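Local coordinates for protein phenylalanine--tRNA ligase beta subunit (Pyrococcus horikoshii, PDB 2CXI) that forms the beta part of the tetrameric synthetase that charges tRNA(Phe) with phenylalanine at the expense of ATP, the fragment here being its N-terminal portion, at residues Lys3-Lys8 with Tyr46-Ser51; Glu110-Asp115 with Lys229-Asp234; Lys309-Val314 with Lys324-Arg329. One frame throughout, in Å; residues are numbered along the deposited sequence.

Contact 1: Lys3-Lys8 with Tyr46-Ser51; sequences KFDVSK and YFKLDS
Lys-3 faces Asp-50 and Ser-7 faces Tyr-46 at the two ends of an antiparallel strand pair whose axes approach to 4.6 Å at 149°. Phe-4 with Leu-49 and Val-6 with Phe-47 are the hydrogen-bonded pairs, each closed by two N-H to O bonds; between them Asp-5 and Lys-48 form a non-hydrogen-bonded pair, where Asp-5 CA lies 3.3 Å from Phe-47 O in a CA-H...O contact.

Alternation sends the side chains to two unlike faces. On the apolar one, Phe-4 CG stands between its own backbone N and carbonyl carbon (chi1 55°), and Leu-49 CB sits over one face of the ring, offset toward the rim, in a CH-pi contact 4.2 Å from the centroid. Ser-51 CB meets the same ring at its edge, in plane. Val-6 CG2 reaches Leu-49 CD1 at 3.7 Å, the two side chains crossing at about a right angle, while Phe-47 CZ touches Lys-8 CG at 3.8 Å. Helices 8-15, 21-30 and 62-72 cover this face through Leu-11, Val-28 and Val-65.

The other face is more polar, though the Tyr-46 ring meets Trp-39 of strand 33-41 there. Lys-48 is folded at chi3 (-51°) and again at chi4, and its NZ meets the syn lone pair of Asp-5 OD1 at 2.7 Å in a salt bridge. Ser-7 CB lies 3.7 Å from Tyr-46 CE1, and Ser-7 OG caps Asp-10 N and also bonds Asp-117.

Within this chain strand 3-7 is an outer strand of a three-stranded antiparallel sheet, ordered 3-7, 44-51, 33-41, that carries helices on its apolar face and passes straight into helix 8-15 through the Ser-7 N-cap.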
loop_
_atom_site.group_PDB
_atom_site.type_symbol
_atom_site.label_atom_id
_atom_site.label_comp_id
_atom_site.label_asym_id
_atom_site.label_seq_id
_atom_site.Cartn_x
_atom_site.Cartn_y
_atom_site.Cartn_z
ATOM N N LYS A 3 -17.306 -40.630 -16.290
ATOM C CA LYS A 3 -16.617 -41.615 -15.478
ATOM C C LYS A 3 -15.385 -41.027 -14.782
ATOM O O LYS A 3 -14.732 -40.112 -15.316
ATOM C CB LYS A 3 -16.195 -42.812 -16.341
ATOM C CG LYS A 3 -17.400 -43.639 -16.854
ATOM C CD LYS A 3 -16.954 -44.845 -17.689
ATOM C CE LYS A 3 -18.151 -45.450 -18.399
ATOM N NZ LYS A 3 -17.754 -46.652 -19.221
ATOM N N PHE A 4 -15.060 -41.549 -13.599
ATOM C CA PHE A 4 -13.880 -41.060 -12.884
ATOM C C PHE A 4 -13.430 -42.098 -11.895
ATOM O O PHE A 4 -14.231 -42.859 -11.396
ATOM C CB PHE A 4 -14.160 -39.728 -12.161
ATOM C CG PHE A 4 -15.340 -39.778 -11.205
ATOM C CD1 PHE A 4 -16.640 -39.742 -11.686
ATOM C CD2 PHE A 4 -15.139 -39.843 -9.840
ATOM C CE1 PHE A 4 -17.741 -39.788 -10.806
ATOM C CE2 PHE A 4 -16.210 -39.852 -8.956
ATOM C CZ PHE A 4 -17.502 -39.827 -9.442
ATOM N N ASP A 5 -12.135 -42.096 -11.615
ATOM C CA ASP A 5 -11.545 -43.029 -10.706
ATOM C C ASP A 5 -11.450 -42.463 -9.297
ATOM O O ASP A 5 -11.256 -41.256 -9.105
ATOM C CB ASP A 5 -10.146 -43.369 -11.169
ATOM C CG ASP A 5 -10.122 -44.051 -12.517
ATOM O OD1 ASP A 5 -11.150 -44.619 -12.983
ATOM O OD2 ASP A 5 -9.067 -44.113 -13.147
ATOM N N VAL A 6 -11.600 -43.350 -8.319
ATOM C CA VAL A 6 -11.503 -43.001 -6.921
ATOM C C VAL A 6 -10.850 -44.132 -6.119
ATOM O O VAL A 6 -10.896 -45.335 -6.501
ATOM C CB VAL A 6 -12.878 -42.672 -6.282
ATOM C CG1 VAL A 6 -13.526 -41.391 -6.899
ATOM C CG2 VAL A 6 -13.849 -43.845 -6.398
ATOM N N SER A 7 -10.271 -43.741 -4.988
ATOM C CA SER A 7 -9.722 -44.711 -4.081
ATOM C C SER A 7 -10.712 -45.117 -3.013
ATOM O O SER A 7 -11.357 -44.261 -2.403
ATOM C CB SER A 7 -8.371 -44.200 -3.519
ATOM O OG SER A 7 -8.156 -44.650 -2.218
ATOM N N LYS A 8 -10.878 -46.437 -2.811
ATOM C CA LYS A 8 -11.806 -46.931 -1.785
ATOM C C LYS A 8 -11.480 -46.358 -0.410
ATOM O O LYS A 8 -12.395 -45.988 0.336
ATOM C CB LYS A 8 -11.818 -48.466 -1.704
ATOM C CG LYS A 8 -12.756 -49.054 -0.606
ATOM C CD LYS A 8 -12.687 -50.627 -0.701
ATOM C CE LYS A 8 -13.627 -51.329 0.304
ATOM N NZ LYS A 8 -13.184 -51.198 1.756
ATOM N N TYR A 46 -9.234 -49.549 -5.940
ATOM C CA TYR A 46 -9.784 -48.427 -6.709
ATOM C C TYR A 46 -11.107 -48.806 -7.354
ATOM O O TYR A 46 -11.325 -49.992 -7.677
ATOM C CB TYR A 46 -8.798 -48.012 -7.796
ATOM C CG TYR A 46 -7.548 -47.415 -7.216
ATOM C CD1 TYR A 46 -7.486 -46.064 -6.903
ATOM C CD2 TYR A 46 -6.423 -48.220 -6.945
ATOM C CE1 TYR A 46 -6.315 -45.510 -6.345
ATOM C CE2 TYR A 46 -5.264 -47.683 -6.396
ATOM C CZ TYR A 46 -5.210 -46.332 -6.100
ATOM O OH TYR A 46 -4.049 -45.798 -5.559
ATOM N N PHE A 47 -12.001 -47.822 -7.467
ATOM C CA PHE A 47 -13.220 -47.936 -8.249
ATOM C C PHE A 47 -13.153 -46.986 -9.454
ATOM O O PHE A 47 -12.600 -45.862 -9.361
ATOM C CB PHE A 47 -14.461 -47.537 -7.421
ATOM C CG PHE A 47 -14.609 -48.217 -6.095
ATOM C CD1 PHE A 47 -14.150 -49.525 -5.866
ATOM C CD2 PHE A 47 -15.355 -47.576 -5.083
ATOM C CE1 PHE A 47 -14.358 -50.140 -4.643
ATOM C CE2 PHE A 47 -15.592 -48.200 -3.856
ATOM C CZ PHE A 47 -15.100 -49.481 -3.628
ATOM N N LYS A 48 -13.703 -47.428 -10.580
ATOM C CA LYS A 48 -14.134 -46.496 -11.603
ATOM C C LYS A 48 -15.656 -46.316 -11.450
ATOM O O LYS A 48 -16.435 -47.284 -11.502
ATOM C CB LYS A 48 -13.788 -46.950 -13.016
ATOM C CG LYS A 48 -14.199 -45.884 -14.080
ATOM C CD LYS A 48 -13.770 -46.291 -15.490
ATOM C CE LYS A 48 -12.282 -46.682 -15.538
ATOM N NZ LYS A 48 -11.373 -45.487 -15.509
ATOM N N LEU A 49 -16.058 -45.070 -11.218
ATOM C CA LEU A 49 -17.452 -44.724 -11.059
ATOM C C LEU A 49 -17.977 -44.081 -12.338
ATOM O O LEU A 49 -17.237 -43.403 -13.059
ATOM C CB LEU A 49 -17.635 -43.796 -9.847
ATOM C CG LEU A 49 -17.133 -44.299 -8.488
ATOM C CD1 LEU A 49 -17.375 -43.273 -7.384
ATOM C CD2 LEU A 49 -17.888 -45.623 -8.146
ATOM N N ASP A 50 -19.244 -44.354 -12.636
ATOM C CA ASP A 50 -19.873 -43.812 -13.822
ATOM C C ASP A 50 -20.972 -42.910 -13.317
ATOM O O ASP A 50 -21.975 -43.381 -12.766
ATOM C CB ASP A 50 -20.439 -44.950 -14.659
ATOM C CG ASP A 50 -21.096 -44.490 -15.965
ATOM O OD1 ASP A 50 -21.162 -43.283 -16.275
ATOM O OD2 ASP A 50 -21.577 -45.351 -16.750
ATOM N N SER A 51 -20.767 -41.608 -13.479
ATOM C CA SER A 51 -21.733 -40.643 -12.944
ATOM C C SER A 51 -22.862 -40.438 -13.887
ATOM O O SER A 51 -22.695 -40.001 -15.038
ATOM C CB SER A 51 -21.142 -39.288 -12.585
ATOM O OG SER A 51 -22.205 -38.462 -12.102
#

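Contact 2: Glu110-Asp115 with Lys229-Asp234; sequences EGLRLD and KNVFID
Leu-112 N and Gly-111 N, adjacent amides of one loop, reach two different oxygens of the opposite segment. Leu-112 N donates to Lys-229 O at 2.8 Å, nearly straight, lying in the carbonyl plane on a lone pair. Gly-111 N donates to the side-chain oxygen Asn-230 OD1 at 3.2 Å, with the donor tilted 25° from the amide's carbonyl plane. Between these amides the loop bends through Gly-111, whose phi is positive.

The same amide oxygen packs closely on Glu-110: Asn-230 OD1 lies 3.1 Å from Glu-110 CA, and it also touches CB and CG. The Glu-110 side chain crosses that of Asn-230 obliquely, the carboxylate and amide planes being 56° apart. In return, Lys-229 CA makes a CA-H...O contact of 3.4 Å to Leu-112 O. Beside these polar contacts Leu-112 CD1 meets Val-231 CG1 at 3.5 Å, a branch which the Val-231 torsion (chi1 48°) sets between its own backbone N and carbonyl carbon.

A second shell fixes the amide. Asn-230 ND2 bonds Asp-148 OD1, so both ends of the amide are engaged, which is consistent with a single orientation of the group. The backbone of Asn-230 is tied to Phe-147, and that of Val-231 to Val-109.

Within the B3/4 domain, the contact lies where strand 103-110 ends and the chain turns toward helix 116-133, which starts at the Asp-115 N-cap. Strand 231-237 begins here too, running antiparallel between strands 103-110 and 140-146, with Val-231 and Ile-233 packed against Leu-254 of helix 240-255.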
loop_
_atom_site.group_PDB
_atom_site.type_symbol
_atom_site.label_atom_id
_atom_site.label_comp_id
_atom_site.label_asym_id
_atom_site.label_seq_id
_atom_site.Cartn_x
_atom_site.Cartn_y
_atom_site.Cartn_z
ATOM N N GLU A 110 -7.762 -22.680 2.687
ATOM C CA GLU A 110 -6.579 -22.787 3.582
ATOM C C GLU A 110 -6.615 -24.047 4.427
ATOM O O GLU A 110 -7.686 -24.602 4.629
ATOM C CB GLU A 110 -6.512 -21.581 4.541
ATOM C CG GLU A 110 -6.260 -20.293 3.783
ATOM C CD GLU A 110 -6.162 -19.078 4.689
ATOM O OE1 GLU A 110 -6.743 -19.111 5.771
ATOM O OE2 GLU A 110 -5.512 -18.089 4.297
ATOM N N GLY A 111 -5.449 -24.468 4.938
ATOM C CA GLY A 111 -5.366 -25.486 6.017
ATOM C C GLY A 111 -5.550 -26.902 5.509
ATOM O O GLY A 111 -6.027 -27.783 6.236
ATOM N N LEU A 112 -5.176 -27.129 4.253
ATOM C CA LEU A 112 -5.328 -28.441 3.677
ATOM C C LEU A 112 -4.112 -29.276 4.070
ATOM O O LEU A 112 -3.004 -28.755 4.207
ATOM C CB LEU A 112 -5.455 -28.348 2.155
ATOM C CG LEU A 112 -6.807 -27.754 1.681
ATOM C CD1 LEU A 112 -6.684 -27.268 0.248
ATOM C CD2 LEU A 112 -7.974 -28.745 1.813
ATOM N N ARG A 113 -4.320 -30.571 4.214
ATOM C CA ARG A 113 -3.198 -31.497 4.257
ATOM C C ARG A 113 -3.379 -32.476 3.101
ATOM O O ARG A 113 -4.180 -33.392 3.183
ATOM C CB ARG A 113 -3.133 -32.214 5.622
ATOM C CG ARG A 113 -3.185 -31.271 6.865
ATOM C CD ARG A 113 -3.306 -31.988 8.258
ATOM N NE ARG A 113 -2.796 -33.365 8.127
ATOM C CZ ARG A 113 -3.566 -34.464 8.127
ATOM N NH1 ARG A 113 -4.891 -34.378 8.312
ATOM N NH2 ARG A 113 -3.004 -35.657 7.963
ATOM N N LEU A 114 -2.621 -32.294 2.027
ATOM C CA LEU A 114 -2.832 -33.058 0.812
ATOM C C LEU A 114 -2.031 -34.354 0.811
ATOM O O LEU A 114 -1.105 -34.519 1.602
ATOM C CB LEU A 114 -2.523 -32.224 -0.452
ATOM C CG LEU A 114 -3.265 -30.891 -0.505
ATOM C CD1 LEU A 114 -2.787 -30.170 -1.780
ATOM C CD2 LEU A 114 -4.798 -31.180 -0.511
ATOM N N ASP A 115 -2.439 -35.282 -0.042
ATOM C CA ASP A 115 -1.679 -36.516 -0.291
ATOM C C ASP A 115 -1.982 -36.973 -1.684
ATOM O O ASP A 115 -2.684 -36.260 -2.444
ATOM C CB ASP A 115 -1.991 -37.610 0.747
ATOM C CG ASP A 115 -3.512 -37.827 0.980
ATOM O OD1 ASP A 115 -4.296 -37.932 0.008
ATOM O OD2 ASP A 115 -4.001 -37.942 2.124
ATOM N N LYS A 229 -0.501 -26.407 1.373
ATOM C CA LYS A 229 -1.523 -26.231 2.414
ATOM C C LYS A 229 -2.654 -25.260 2.037
ATOM O O LYS A 229 -3.805 -25.435 2.465
ATOM C CB LYS A 229 -0.850 -25.749 3.715
ATOM C CG LYS A 229 0.060 -26.817 4.357
ATOM C CD LYS A 229 0.590 -26.292 5.716
ATOM C CE LYS A 229 1.656 -27.237 6.286
ATOM N NZ LYS A 229 2.970 -27.059 5.545
ATOM N N ASN A 230 -2.319 -24.226 1.249
ATOM C CA ASN A 230 -3.253 -23.141 0.927
ATOM C C ASN A 230 -3.312 -23.020 -0.577
ATOM O O ASN A 230 -2.290 -22.819 -1.215
ATOM C CB ASN A 230 -2.766 -21.802 1.526
ATOM C CG ASN A 230 -2.576 -21.880 3.036
ATOM O OD1 ASN A 230 -3.492 -22.257 3.760
ATOM N ND2 ASN A 230 -1.365 -21.561 3.510
ATOM N N VAL A 231 -4.492 -23.234 -1.143
ATOM C CA VAL A 231 -4.657 -23.279 -2.593
ATOM C C VAL A 231 -5.387 -22.025 -3.072
ATOM O O VAL A 231 -6.338 -21.553 -2.429
ATOM C CB VAL A 231 -5.391 -24.591 -3.071
ATOM C CG1 VAL A 231 -6.589 -24.846 -2.283
ATOM C CG2 VAL A 231 -5.884 -24.457 -4.454
ATOM N N PHE A 232 -4.921 -21.498 -4.199
ATOM C CA PHE A 232 -5.562 -20.377 -4.863
ATOM C C PHE A 232 -6.200 -20.971 -6.142
ATOM O O PHE A 232 -5.529 -21.660 -6.942
ATOM C CB PHE A 232 -4.523 -19.275 -5.183
ATOM C CG PHE A 232 -5.085 -18.121 -6.003
ATOM C CD1 PHE A 232 -4.826 -18.028 -7.391
ATOM C CD2 PHE A 232 -5.876 -17.130 -5.392
ATOM C CE1 PHE A 232 -5.356 -16.967 -8.158
ATOM C CE2 PHE A 232 -6.412 -16.065 -6.173
ATOM C CZ PHE A 232 -6.145 -15.991 -7.534
ATOM N N ILE A 233 -7.490 -20.752 -6.309
ATOM C CA ILE A 233 -8.207 -21.365 -7.477
ATOM C C ILE A 233 -8.725 -20.279 -8.402
ATOM O O ILE A 233 -9.296 -19.295 -7.921
ATOM C CB ILE A 233 -9.387 -22.249 -6.995
ATOM C CG1 ILE A 233 -8.927 -23.388 -6.038
ATOM C CG2 ILE A 233 -10.201 -22.850 -8.232
ATOM C CD1 ILE A 233 -10.066 -23.807 -5.067
ATOM N N ASP A 234 -8.532 -20.428 -9.716
ATOM C CA ASP A 234 -9.145 -19.485 -10.667
ATOM C C ASP A 234 -10.075 -20.269 -11.590
ATOM O O ASP A 234 -9.767 -21.425 -11.946
ATOM C CB ASP A 234 -8.108 -18.670 -11.463
ATOM C CG ASP A 234 -7.572 -19.407 -12.721
ATOM O OD1 ASP A 234 -7.889 -18.991 -13.875
ATOM O OD2 ASP A 234 -6.849 -20.420 -12.651
#

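Contact 3: Lys309-Val314 with Lys324-Arg329; sequences KMMYEV and KYPAFR
Lys-324 and Glu-313 form the antiparallel hydrogen-bonded pair at the start of this contact, with Glu-313 N to Lys-324 O at 2.8 Å and Lys-324 N to Glu-313 O at 3.0 Å. Their side chains lie side by side, pointing the same way, and Glu-313 OE2 rests 3.4 Å from Lys-324 CD; the salt bridge to Lys-324 NZ is long. Lys-324 O also receives a CA-H...O contact from Tyr-312.

At Tyr-325 the strand ends. Its ring side chain and that of Tyr-312 run alongside each other in the same direction, and Tyr-325 CB touches Tyr-312 CD1 at 3.8 Å. Pro-326 follows, its CD 3.5 Å from Met-311 O and its CG against Met-311 CB.

Strands 313-317 and 320-325 make a beta hairpin within the B5 domain, and the first is entered from helix 300-309 through a Schellman motif in which selenomethionine Met-311, at positive phi, is the C-prime residue. A type I turn from Pro-326 to Arg-329 then folds the outgoing chain back.

That turn presents Phe-328, whose ring edge receives the end of Met-311 in a Met-aromatic contact: the bend at chi3 (-62°) brings Met-311 CE to 3.6 Å from Phe-328 CZ, with SE in the ring plane. Pro-326 CB lies over one face of the same ring, and Arg-67 makes a cation-pi contact with it.

Arg-329 crosses Tyr-312 at about a right angle, its guanidinium 63° from the ring plane, and Arg-329 NH1 comes within 3.6 Å of Tyr-312 OH. One water, centred over the Tyr-312 ring, donates to Met-310 O at 2.8 Å and weakly accepts from Arg-329 NH1. Arg-329 NH2 forms salt bridges to Asp-331 and Asp-341, both predicted magnesium ligands, and Tyr-312 OH hydrogen-bonds Asp-341.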
loop_
_atom_site.group_PDB
_atom_site.type_symbol
_atom_site.label_atom_id
_atom_site.label_comp_id
_atom_site.label_asym_id
_atom_site.label_seq_id
_atom_site.Cartn_x
_atom_site.Cartn_y
_atom_site.Cartn_z
ATOM N N LYS A 309 -32.491 -35.659 3.477
ATOM C CA LYS A 309 -31.482 -36.605 2.984
ATOM C C LYS A 309 -30.878 -36.199 1.643
ATOM O O LYS A 309 -29.856 -36.719 1.276
ATOM C CB LYS A 309 -32.077 -38.020 2.819
ATOM C CG LYS A 309 -32.408 -38.733 4.114
ATOM C CD LYS A 309 -33.161 -40.039 3.845
ATOM C CE LYS A 309 -33.635 -40.653 5.176
ATOM N NZ LYS A 309 -34.116 -42.063 4.977
HETATM N N MSE A 310 -31.542 -35.301 0.916
HETATM C CA MSE A 310 -31.103 -34.822 -0.410
HETATM C C MSE A 310 -30.437 -33.449 -0.295
HETATM O O MSE A 310 -30.167 -32.776 -1.291
HETATM C CB MSE A 310 -32.276 -34.799 -1.384
HETATM C CG MSE A 310 -32.917 -36.171 -1.550
HETATM SE SE MSE A 310 -31.527 -37.480 -2.234
HETATM C CE MSE A 310 -31.239 -36.773 -4.084
HETATM N N MSE A 311 -30.154 -33.076 0.946
HETATM C CA MSE A 311 -29.363 -31.889 1.296
HETATM C C MSE A 311 -30.157 -30.593 1.221
HETATM O O MSE A 311 -29.566 -29.505 1.087
HETATM C CB MSE A 311 -28.064 -31.787 0.477
HETATM C CG MSE A 311 -27.175 -33.034 0.614
HETATM SE SE MSE A 311 -25.468 -32.840 -0.273
HETATM C CE MSE A 311 -26.045 -32.631 -1.941
ATOM N N TYR A 312 -31.483 -30.687 1.373
ATOM C CA TYR A 312 -32.300 -29.471 1.407
ATOM C C TYR A 312 -32.573 -29.020 2.831
ATOM O O TYR A 312 -32.769 -29.836 3.724
ATOM C CB TYR A 312 -33.684 -29.628 0.739
ATOM C CG TYR A 312 -33.710 -29.863 -0.746
ATOM C CD1 TYR A 312 -33.948 -28.803 -1.649
ATOM C CD2 TYR A 312 -33.588 -31.160 -1.250
ATOM C CE1 TYR A 312 -34.006 -29.038 -3.027
ATOM C CE2 TYR A 312 -33.650 -31.393 -2.627
ATOM C CZ TYR A 312 -33.876 -30.356 -3.492
ATOM O OH TYR A 312 -33.945 -30.618 -4.845
ATOM N N GLU A 313 -32.657 -27.704 3.014
ATOM C CA GLU A 313 -33.339 -27.169 4.171
ATOM C C GLU A 313 -34.798 -27.054 3.809
ATOM O O GLU A 313 -35.130 -26.667 2.693
ATOM C CB GLU A 313 -32.794 -25.801 4.605
ATOM C CG GLU A 313 -33.586 -25.198 5.756
ATOM C CD GLU A 313 -33.119 -23.799 6.080
ATOM O OE1 GLU A 313 -32.052 -23.674 6.701
ATOM O OE2 GLU A 313 -33.826 -22.844 5.702
ATOM N N VAL A 314 -35.672 -27.408 4.741
ATOM C CA VAL A 314 -37.107 -27.507 4.450
ATOM C C VAL A 314 -37.898 -26.838 5.590
ATOM O O VAL A 314 -37.760 -27.235 6.751
ATOM C CB VAL A 314 -37.585 -29.002 4.367
ATOM C CG1 VAL A 314 -39.072 -29.056 4.033
ATOM C CG2 VAL A 314 -36.750 -29.831 3.368
ATOM N N LYS A 324 -34.206 -24.511 0.861
ATOM C CA LYS A 324 -32.888 -24.014 0.500
ATOM C C LYS A 324 -32.052 -25.234 0.072
ATOM O O LYS A 324 -32.216 -26.304 0.622
ATOM C CB LYS A 324 -32.221 -23.294 1.678
ATOM C CG LYS A 324 -32.899 -21.960 2.021
ATOM C CD LYS A 324 -32.186 -21.266 3.117
ATOM C CE LYS A 324 -32.956 -19.992 3.455
ATOM N NZ LYS A 324 -32.498 -19.516 4.772
ATOM N N TYR A 325 -31.161 -25.036 -0.891
ATOM C CA TYR A 325 -30.261 -26.102 -1.332
ATOM C C TYR A 325 -28.869 -25.541 -1.609
ATOM O O TYR A 325 -28.705 -24.306 -1.749
ATOM C CB TYR A 325 -30.872 -26.839 -2.546
ATOM C CG TYR A 325 -31.083 -25.974 -3.796
ATOM C CD1 TYR A 325 -32.274 -25.259 -3.991
ATOM C CD2 TYR A 325 -30.106 -25.903 -4.785
ATOM C CE1 TYR A 325 -32.500 -24.497 -5.170
ATOM C CE2 TYR A 325 -30.298 -25.150 -5.947
ATOM C CZ TYR A 325 -31.494 -24.448 -6.140
ATOM O OH TYR A 325 -31.662 -23.699 -7.302
ATOM N N PRO A 326 -27.856 -26.421 -1.643
ATOM C CA PRO A 326 -26.440 -25.985 -1.708
ATOM C C PRO A 326 -26.136 -25.178 -2.969
ATOM O O PRO A 326 -26.700 -25.457 -4.033
ATOM C CB PRO A 326 -25.667 -27.303 -1.763
ATOM C CG PRO A 326 -26.604 -28.326 -1.181
ATOM C CD PRO A 326 -27.980 -27.898 -1.567
ATOM N N ALA A 327 -25.276 -24.161 -2.838
ATOM C CA ALA A 327 -24.889 -23.295 -3.972
ATOM C C ALA A 327 -24.036 -24.039 -5.001
ATOM O O ALA A 327 -23.772 -23.494 -6.078
ATOM C CB ALA A 327 -24.101 -22.064 -3.456
ATOM N N PHE A 328 -23.588 -25.257 -4.668
ATOM C CA PHE A 328 -22.852 -26.119 -5.646
ATOM C C PHE A 328 -23.779 -26.835 -6.684
ATOM O O PHE A 328 -23.290 -27.529 -7.586
ATOM C CB PHE A 328 -21.861 -27.090 -4.946
ATOM C CG PHE A 328 -22.505 -28.100 -3.998
ATOM C CD1 PHE A 328 -22.194 -28.071 -2.647
ATOM C CD2 PHE A 328 -23.370 -29.105 -4.464
ATOM C CE1 PHE A 328 -22.761 -28.977 -1.751
ATOM C CE2 PHE A 328 -23.925 -30.045 -3.589
ATOM C CZ PHE A 328 -23.633 -29.981 -2.220
ATOM N N ARG A 329 -25.105 -26.641 -6.543
ATOM C CA ARG A 329 -26.093 -27.163 -7.501
ATOM C C ARG A 329 -26.682 -26.036 -8.337
ATOM O O ARG A 329 -26.952 -24.942 -7.824
ATOM C CB ARG A 329 -27.257 -27.865 -6.784
ATOM C CG ARG A 329 -26.931 -29.182 -6.059
ATOM C CD ARG A 329 -28.169 -29.858 -5.558
ATOM N NE ARG A 329 -29.097 -30.300 -6.618
ATOM C CZ ARG A 329 -30.158 -31.078 -6.360
ATOM N NH1 ARG A 329 -30.411 -31.445 -5.093
ATOM N NH2 ARG A 329 -30.969 -31.472 -7.335
HETATM O O HOH W 1 -30.242 -30.196 -2.369
#

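The three contacts follow one another along the chain without touching, their centres spaced 23 Å (contacts 1 and 2), 24 Å (1 and 3) and 25 Å (2 and 3) apart. Shared helices link contact 3 to each of the others: helix 62-72 packs on contact 1 through Val-65 and on contact 3 through Arg-67, while helix 240-255 meets Val-231 of contact 2 and Phe-328 of contact 3. Contact 3 is nearest the predicted magnesium site shared with the alpha subunit, with Tyr-312 and Arg-329 side chains about 3 Å from those of Asp-341 and Asp-331. In contact 1, the Ser-51 side chain is about 11 Å from that of Asp-331; contact 2 lies away from this site.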